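Local coordinates for protein cyclopenase asqI (Emericella nidulans, PDB 5YY3) that is a zinc-dependent cyclopenase that converts 4'-methoxycyclopenine into 4'-methoxyviridicatin with loss of methyl isocyanate in aspoquinolone biosynthesis, at residues V237-E248 with C392-Y403. Residues are numbered along the deposited sequence; the frame is centred on the assembly and turned at random.
Sequences VRPWNQYDDFLE and CFWRWYKHLQYY
Pro239 and Arg395 bring the two backbones together, their CA atoms 4.7 Å apart, where the irregular loop 237-248 packs against helix 392-403. Trp240, the centre of an inverse gamma turn, donates its N to Arg395 O at 2.9 Å, from above the carbonyl plane; the helical His399 N reaches the same oxygen from the opposite face. A type I turn, Gln242 to Asp245, follows. The Arg395 side chain bends at chi3 (44°). Arg395 NE reaches Arg238 O (2.6 Å) at a tilt from the guanidinium plane, while at the edge Arg395 NH1 donates to Phe246 O (3.0 Å) and Arg395 NH2 makes an almost straight hydrogen bond, part of a salt bridge, to Asp245 OD2 (2.6 Å), from above the carboxylate plane. Trp240 CE3 lies over one guanidinium face and Arg238 CB over the other. Asp245 OD2 also takes Arg238 NH1 from the same side of its carboxylate, which probably offsets the closeness of the two arginines. Further along, Lys398 NZ donates to Val237 O (2.8 Å) and forms a salt bridge with Glu226. Tyr243 turns its edge toward the face of His399, planes at 88°, and Tyr243 OH bonds to His399 NE2 (2.8 Å). Trp240 CD1 meets the edge of Trp396, whose NE1 bonds to His356. This buried arginine-centred salt-bridge network, beside an aromatic cluster, ties a loop to a helix of the hemocyanin-like helical domain, with Trp396 about 7 Å from zinc ligand His218, side chain to side chain.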
loop_
_atom_site.group_PDB
_atom_site.type_symbol
_atom_site.label_atom_id
_atom_site.label_comp_id
_atom_site.label_asym_id
_atom_site.label_seq_id
_atom_site.Cartn_x
_atom_site.Cartn_y
_atom_site.Cartn_z
ATOM N N VAL A 237 10.568 -7.595 13.999
ATOM C CA VAL A 237 9.803 -7.420 15.227
ATOM C C VAL A 237 10.501 -6.502 16.229
ATOM O O VAL A 237 11.710 -6.641 16.464
ATOM C CB VAL A 237 9.531 -8.777 15.881
ATOM C CG1 VAL A 237 9.170 -8.606 17.337
ATOM C CG2 VAL A 237 8.434 -9.511 15.115
ATOM N N ARG A 238 9.748 -5.561 16.812
ATOM C CA ARG A 238 10.255 -4.765 17.930
ATOM C C ARG A 238 10.178 -5.598 19.199
ATOM O O ARG A 238 9.094 -5.958 19.642
ATOM C CB ARG A 238 9.472 -3.464 18.105
ATOM C CG ARG A 238 10.161 -2.454 19.052
ATOM C CD ARG A 238 9.189 -1.354 19.543
ATOM N NE ARG A 238 8.251 -1.029 18.484
ATOM C CZ ARG A 238 6.975 -0.706 18.652
ATOM N NH1 ARG A 238 6.425 -0.639 19.857
ATOM N NH2 ARG A 238 6.246 -0.442 17.584
ATOM N N PRO A 239 11.327 -5.909 19.797
ATOM C CA PRO A 239 11.261 -6.738 21.009
ATOM C C PRO A 239 10.590 -5.998 22.147
ATOM O O PRO A 239 10.587 -4.768 22.155
ATOM C CB PRO A 239 12.727 -7.026 21.327
ATOM C CG PRO A 239 13.483 -5.922 20.655
ATOM C CD PRO A 239 12.704 -5.541 19.432
ATOM N N TRP A 240 10.017 -6.743 23.084
ATOM C CA TRP A 240 9.405 -6.161 24.273
ATOM C C TRP A 240 10.470 -5.916 25.320
ATOM O O TRP A 240 10.417 -6.496 26.414
ATOM C CB TRP A 240 8.326 -7.097 24.826
ATOM C CG TRP A 240 7.422 -6.459 25.855
ATOM C CD1 TRP A 240 7.509 -6.568 27.211
ATOM C CD2 TRP A 240 6.288 -5.625 25.591
ATOM N NE1 TRP A 240 6.504 -5.856 27.808
ATOM C CE2 TRP A 240 5.738 -5.265 26.836
ATOM C CE3 TRP A 240 5.681 -5.152 24.418
ATOM C CZ2 TRP A 240 4.618 -4.452 26.947
ATOM C CZ3 TRP A 240 4.578 -4.342 24.525
ATOM C CH2 TRP A 240 4.052 -3.996 25.786
ATOM N N ASN A 241 11.458 -5.092 24.969
ATOM C CA ASN A 241 12.582 -4.799 25.864
ATOM C C ASN A 241 12.250 -3.690 26.861
ATOM O O ASN A 241 12.743 -3.695 27.992
ATOM C CB ASN A 241 13.828 -4.425 25.059
ATOM C CG ASN A 241 14.503 -5.639 24.418
ATOM O OD1 ASN A 241 14.415 -6.753 24.930
ATOM N ND2 ASN A 241 15.163 -5.425 23.282
ATOM N N GLN A 242 11.420 -2.743 26.421
ATOM C CA GLN A 242 10.914 -1.667 27.254
ATOM C C GLN A 242 9.477 -2.011 27.691
ATOM O O GLN A 242 8.576 -2.132 26.863
ATOM C CB GLN A 242 10.980 -0.325 26.489
ATOM C CG GLN A 242 12.381 -0.001 25.900
ATOM C CD GLN A 242 12.457 1.351 25.147
ATOM O OE1 GLN A 242 11.446 2.047 24.959
ATOM N NE2 GLN A 242 13.667 1.708 24.691
ATOM N N TYR A 243 9.262 -2.186 28.987
ATOM C CA TYR A 243 7.988 -2.737 29.469
ATOM C C TYR A 243 6.852 -1.700 29.514
ATOM O O TYR A 243 5.695 -2.048 29.750
ATOM C CB TYR A 243 8.164 -3.370 30.864
ATOM C CG TYR A 243 9.091 -4.562 30.913
ATOM C CD1 TYR A 243 9.606 -5.124 29.743
ATOM C CD2 TYR A 243 9.470 -5.127 32.143
ATOM C CE1 TYR A 243 10.471 -6.215 29.789
ATOM C CE2 TYR A 243 10.335 -6.220 32.201
ATOM C CZ TYR A 243 10.824 -6.760 31.018
ATOM O OH TYR A 243 11.671 -7.842 31.054
ATOM N N ASP A 244 7.183 -0.432 29.290
ATOM C CA ASP A 244 6.173 0.613 29.176
ATOM C C ASP A 244 5.822 0.867 27.716
ATOM O O ASP A 244 5.436 1.970 27.336
ATOM C CB ASP A 244 6.666 1.902 29.830
ATOM C CG ASP A 244 7.977 2.385 29.232
ATOM O OD1 ASP A 244 8.667 1.563 28.578
ATOM O OD2 ASP A 244 8.329 3.574 29.425
ATOM N N ASP A 245 5.959 -0.161 26.893
ATOM C CA ASP A 245 5.768 0.013 25.463
ATOM C C ASP A 245 4.296 -0.111 25.073
ATOM O O ASP A 245 3.454 -0.597 25.844
ATOM C CB ASP A 245 6.605 -1.002 24.685
ATOM C CG ASP A 245 6.936 -0.540 23.279
ATOM O OD1 ASP A 245 6.396 0.512 22.859
ATOM O OD2 ASP A 245 7.727 -1.238 22.595
ATOM N N PHE A 246 4.000 0.346 23.863
ATOM C CA PHE A 246 2.675 0.218 23.316
ATOM C C PHE A 246 2.620 -0.950 22.347
ATOM O O PHE A 246 3.605 -1.274 21.704
ATOM C CB PHE A 246 2.264 1.505 22.607
ATOM C CG PHE A 246 2.069 2.682 23.530
ATOM C CD1 PHE A 246 0.858 2.878 24.179
ATOM C CD2 PHE A 246 3.071 3.619 23.700
ATOM C CE1 PHE A 246 0.660 3.974 25.020
ATOM C CE2 PHE A 246 2.880 4.727 24.529
ATOM C CZ PHE A 246 1.674 4.901 25.190
ATOM N N LEU A 247 1.465 -1.590 22.268
ATOM C CA LEU A 247 1.153 -2.500 21.184
ATOM C C LEU A 247 0.286 -1.740 20.176
ATOM O O LEU A 247 -0.931 -1.703 20.306
ATOM C CB LEU A 247 0.420 -3.727 21.720
ATOM C CG LEU A 247 1.243 -4.712 22.554
ATOM C CD1 LEU A 247 0.335 -5.520 23.433
ATOM C CD2 LEU A 247 2.029 -5.629 21.633
ATOM N N GLU A 248 0.894 -1.131 19.169
ATOM C CA GLU A 248 0.149 -0.149 18.391
ATOM C C GLU A 248 -0.880 -0.711 17.399
ATOM O O GLU A 248 -1.709 0.049 16.892
ATOM C CB GLU A 248 1.126 0.765 17.642
ATOM C CG GLU A 248 2.012 0.063 16.649
ATOM C CD GLU A 248 3.446 -0.038 17.138
ATOM O OE1 GLU A 248 3.646 -0.507 18.282
ATOM O OE2 GLU A 248 4.376 0.344 16.382
ATOM N N CYS A 392 1.598 -9.926 20.262
ATOM C CA CYS A 392 2.305 -9.448 21.457
ATOM C C CYS A 392 3.256 -10.524 22.006
ATOM O O CYS A 392 4.300 -10.200 22.571
ATOM C CB CYS A 392 1.332 -8.971 22.548
ATOM S SG CYS A 392 0.385 -10.226 23.436
ATOM N N PHE A 393 2.932 -11.801 21.830
ATOM C CA PHE A 393 3.804 -12.822 22.394
ATOM C C PHE A 393 5.088 -12.969 21.587
ATOM O O PHE A 393 6.121 -13.372 22.123
ATOM C CB PHE A 393 3.076 -14.157 22.512
ATOM C CG PHE A 393 2.019 -14.159 23.590
ATOM C CD1 PHE A 393 0.679 -13.958 23.280
ATOM C CD2 PHE A 393 2.374 -14.274 24.919
ATOM C CE1 PHE A 393 -0.287 -13.942 24.271
ATOM C CE2 PHE A 393 1.407 -14.243 25.926
ATOM C CZ PHE A 393 0.084 -14.082 25.601
ATOM N N TRP A 394 5.034 -12.625 20.303
ATOM C CA TRP A 394 6.230 -12.691 19.476
ATOM C C TRP A 394 7.150 -11.582 19.910
ATOM O O TRP A 394 8.369 -11.735 19.859
ATOM C CB TRP A 394 5.881 -12.619 17.976
ATOM C CG TRP A 394 5.269 -13.913 17.553
ATOM C CD1 TRP A 394 3.942 -14.213 17.501
ATOM C CD2 TRP A 394 5.968 -15.124 17.228
ATOM N NE1 TRP A 394 3.765 -15.525 17.121
ATOM C CE2 TRP A 394 4.998 -16.104 16.946
ATOM C CE3 TRP A 394 7.323 -15.466 17.124
ATOM C CZ2 TRP A 394 5.338 -17.404 16.573
ATOM C CZ3 TRP A 394 7.658 -16.747 16.751
ATOM C CH2 TRP A 394 6.668 -17.704 16.471
ATOM N N ARG A 395 6.577 -10.486 20.403
ATOM C CA ARG A 395 7.415 -9.405 20.913
ATOM C C ARG A 395 8.052 -9.834 22.245
ATOM O O ARG A 395 9.205 -9.499 22.526
ATOM C CB ARG A 395 6.612 -8.103 21.055
ATOM C CG ARG A 395 6.006 -7.611 19.719
ATOM C CD ARG A 395 5.582 -6.126 19.779
ATOM N NE ARG A 395 6.646 -5.380 20.427
ATOM C CZ ARG A 395 6.528 -4.148 20.897
ATOM N NH1 ARG A 395 5.376 -3.487 20.761
ATOM N NH2 ARG A 395 7.575 -3.584 21.503
ATOM N N TRP A 396 7.321 -10.606 23.047
ATOM C CA TRP A 396 7.916 -11.169 24.251
ATOM C C TRP A 396 8.969 -12.242 23.905
ATOM O O TRP A 396 10.069 -12.235 24.474
ATOM C CB TRP A 396 6.839 -11.748 25.180
ATOM C CG TRP A 396 7.406 -12.244 26.495
ATOM C CD1 TRP A 396 7.600 -13.541 26.859
ATOM C CD2 TRP A 396 7.860 -11.444 27.600
ATOM N NE1 TRP A 396 8.144 -13.604 28.122
ATOM C CE2 TRP A 396 8.314 -12.325 28.601
ATOM C CE3 TRP A 396 7.944 -10.067 27.837
ATOM C CZ2 TRP A 396 8.832 -11.886 29.821
ATOM C CZ3 TRP A 396 8.451 -9.626 29.048
ATOM C CH2 TRP A 396 8.887 -10.535 30.029
ATOM N N TYR A 397 8.652 -13.156 22.984
ATOM C CA TYR A 397 9.636 -14.175 22.578
ATOM C C TYR A 397 10.933 -13.523 22.088
ATOM O O TYR A 397 12.022 -14.013 22.380
ATOM C CB TYR A 397 9.093 -15.090 21.480
ATOM C CG TYR A 397 7.814 -15.854 21.797
ATOM C CD1 TYR A 397 7.438 -16.144 23.109
ATOM C CD2 TYR A 397 6.979 -16.276 20.768
ATOM C CE1 TYR A 397 6.255 -16.854 23.379
ATOM C CE2 TYR A 397 5.803 -16.977 21.026
ATOM C CZ TYR A 397 5.446 -17.264 22.332
ATOM O OH TYR A 397 4.277 -17.957 22.572
ATOM N N LYS A 398 10.838 -12.410 21.364
ATOM C CA LYS A 398 12.078 -11.780 20.907
ATOM C C LYS A 398 12.812 -11.125 22.083
ATOM O O LYS A 398 14.039 -11.025 22.063
ATOM C CB LYS A 398 11.841 -10.754 19.793
ATOM C CG LYS A 398 13.169 -10.221 19.228
ATOM C CD LYS A 398 13.015 -9.542 17.881
ATOM C CE LYS A 398 14.285 -8.779 17.498
ATOM N NZ LYS A 398 14.112 -7.981 16.228
ATOM N N HIS A 399 12.074 -10.711 23.117
ATOM C CA HIS A 399 12.713 -10.242 24.353
ATOM C C HIS A 399 13.474 -11.369 25.030
ATOM O O HIS A 399 14.621 -11.183 25.412
ATOM C CB HIS A 399 11.694 -9.663 25.332
ATOM C CG HIS A 399 12.287 -9.257 26.649
ATOM N ND1 HIS A 399 13.336 -8.366 26.756
ATOM C CD2 HIS A 399 11.966 -9.610 27.917
ATOM C CE1 HIS A 399 13.639 -8.190 28.027
ATOM N NE2 HIS A 399 12.821 -8.931 28.753
ATOM N N LEU A 400 12.831 -12.525 25.203
ATOM C CA LEU A 400 13.542 -13.725 25.668
ATOM C C LEU A 400 14.814 -13.957 24.855
ATOM O O LEU A 400 15.882 -14.226 25.415
ATOM C CB LEU A 400 12.643 -14.970 25.583
ATOM C CG LEU A 400 11.377 -14.895 26.431
ATOM C CD1 LEU A 400 10.532 -16.138 26.235
ATOM C CD2 LEU A 400 11.754 -14.717 27.900
ATOM N N GLN A 401 14.703 -13.840 23.528
ATOM C CA GLN A 401 15.859 -14.061 22.658
ATOM C C GLN A 401 17.011 -13.106 23.003
ATOM O O GLN A 401 18.192 -13.450 22.832
ATOM C CB GLN A 401 15.474 -13.898 21.188
ATOM C CG GLN A 401 16.562 -14.335 20.212
ATOM C CD GLN A 401 16.344 -13.787 18.805
ATOM O OE1 GLN A 401 16.257 -12.566 18.603
ATOM N NE2 GLN A 401 16.256 -14.689 17.821
ATOM N N TYR A 402 16.672 -11.915 23.496
ATOM C CA TYR A 402 17.687 -10.914 23.843
ATOM C C TYR A 402 18.635 -11.433 24.929
ATOM O O TYR A 402 19.854 -11.221 24.861
ATOM C CB TYR A 402 17.020 -9.600 24.282
ATOM C CG TYR A 402 17.987 -8.523 24.713
ATOM C CD1 TYR A 402 19.070 -8.181 23.919
ATOM C CD2 TYR A 402 17.803 -7.831 25.910
ATOM C CE1 TYR A 402 19.971 -7.198 24.304
ATOM C CE2 TYR A 402 18.691 -6.834 26.311
ATOM C CZ TYR A 402 19.775 -6.522 25.503
ATOM O OH TYR A 402 20.661 -5.534 25.879
ATOM N N TYR A 403 18.095 -12.142 25.911
ATOM C CA TYR A 403 18.943 -12.698 26.957
ATOM C C TYR A 403 19.941 -13.687 26.354
ATOM O O TYR A 403 21.133 -13.695 26.713
ATOM C CB TYR A 403 18.095 -13.362 28.038
ATOM C CG TYR A 403 17.228 -12.385 28.801
ATOM C CD1 TYR A 403 17.696 -11.760 29.947
ATOM C CD2 TYR A 403 15.948 -12.069 28.353
ATOM C CE1 TYR A 403 16.904 -10.862 30.643
ATOM C CE2 TYR A 403 15.155 -11.168 29.031
ATOM C CZ TYR A 403 15.629 -10.571 30.174
ATOM O OH TYR A 403 14.822 -9.682 30.854
HETATM O O HOH W 1 4.089 -3.499 18.568
#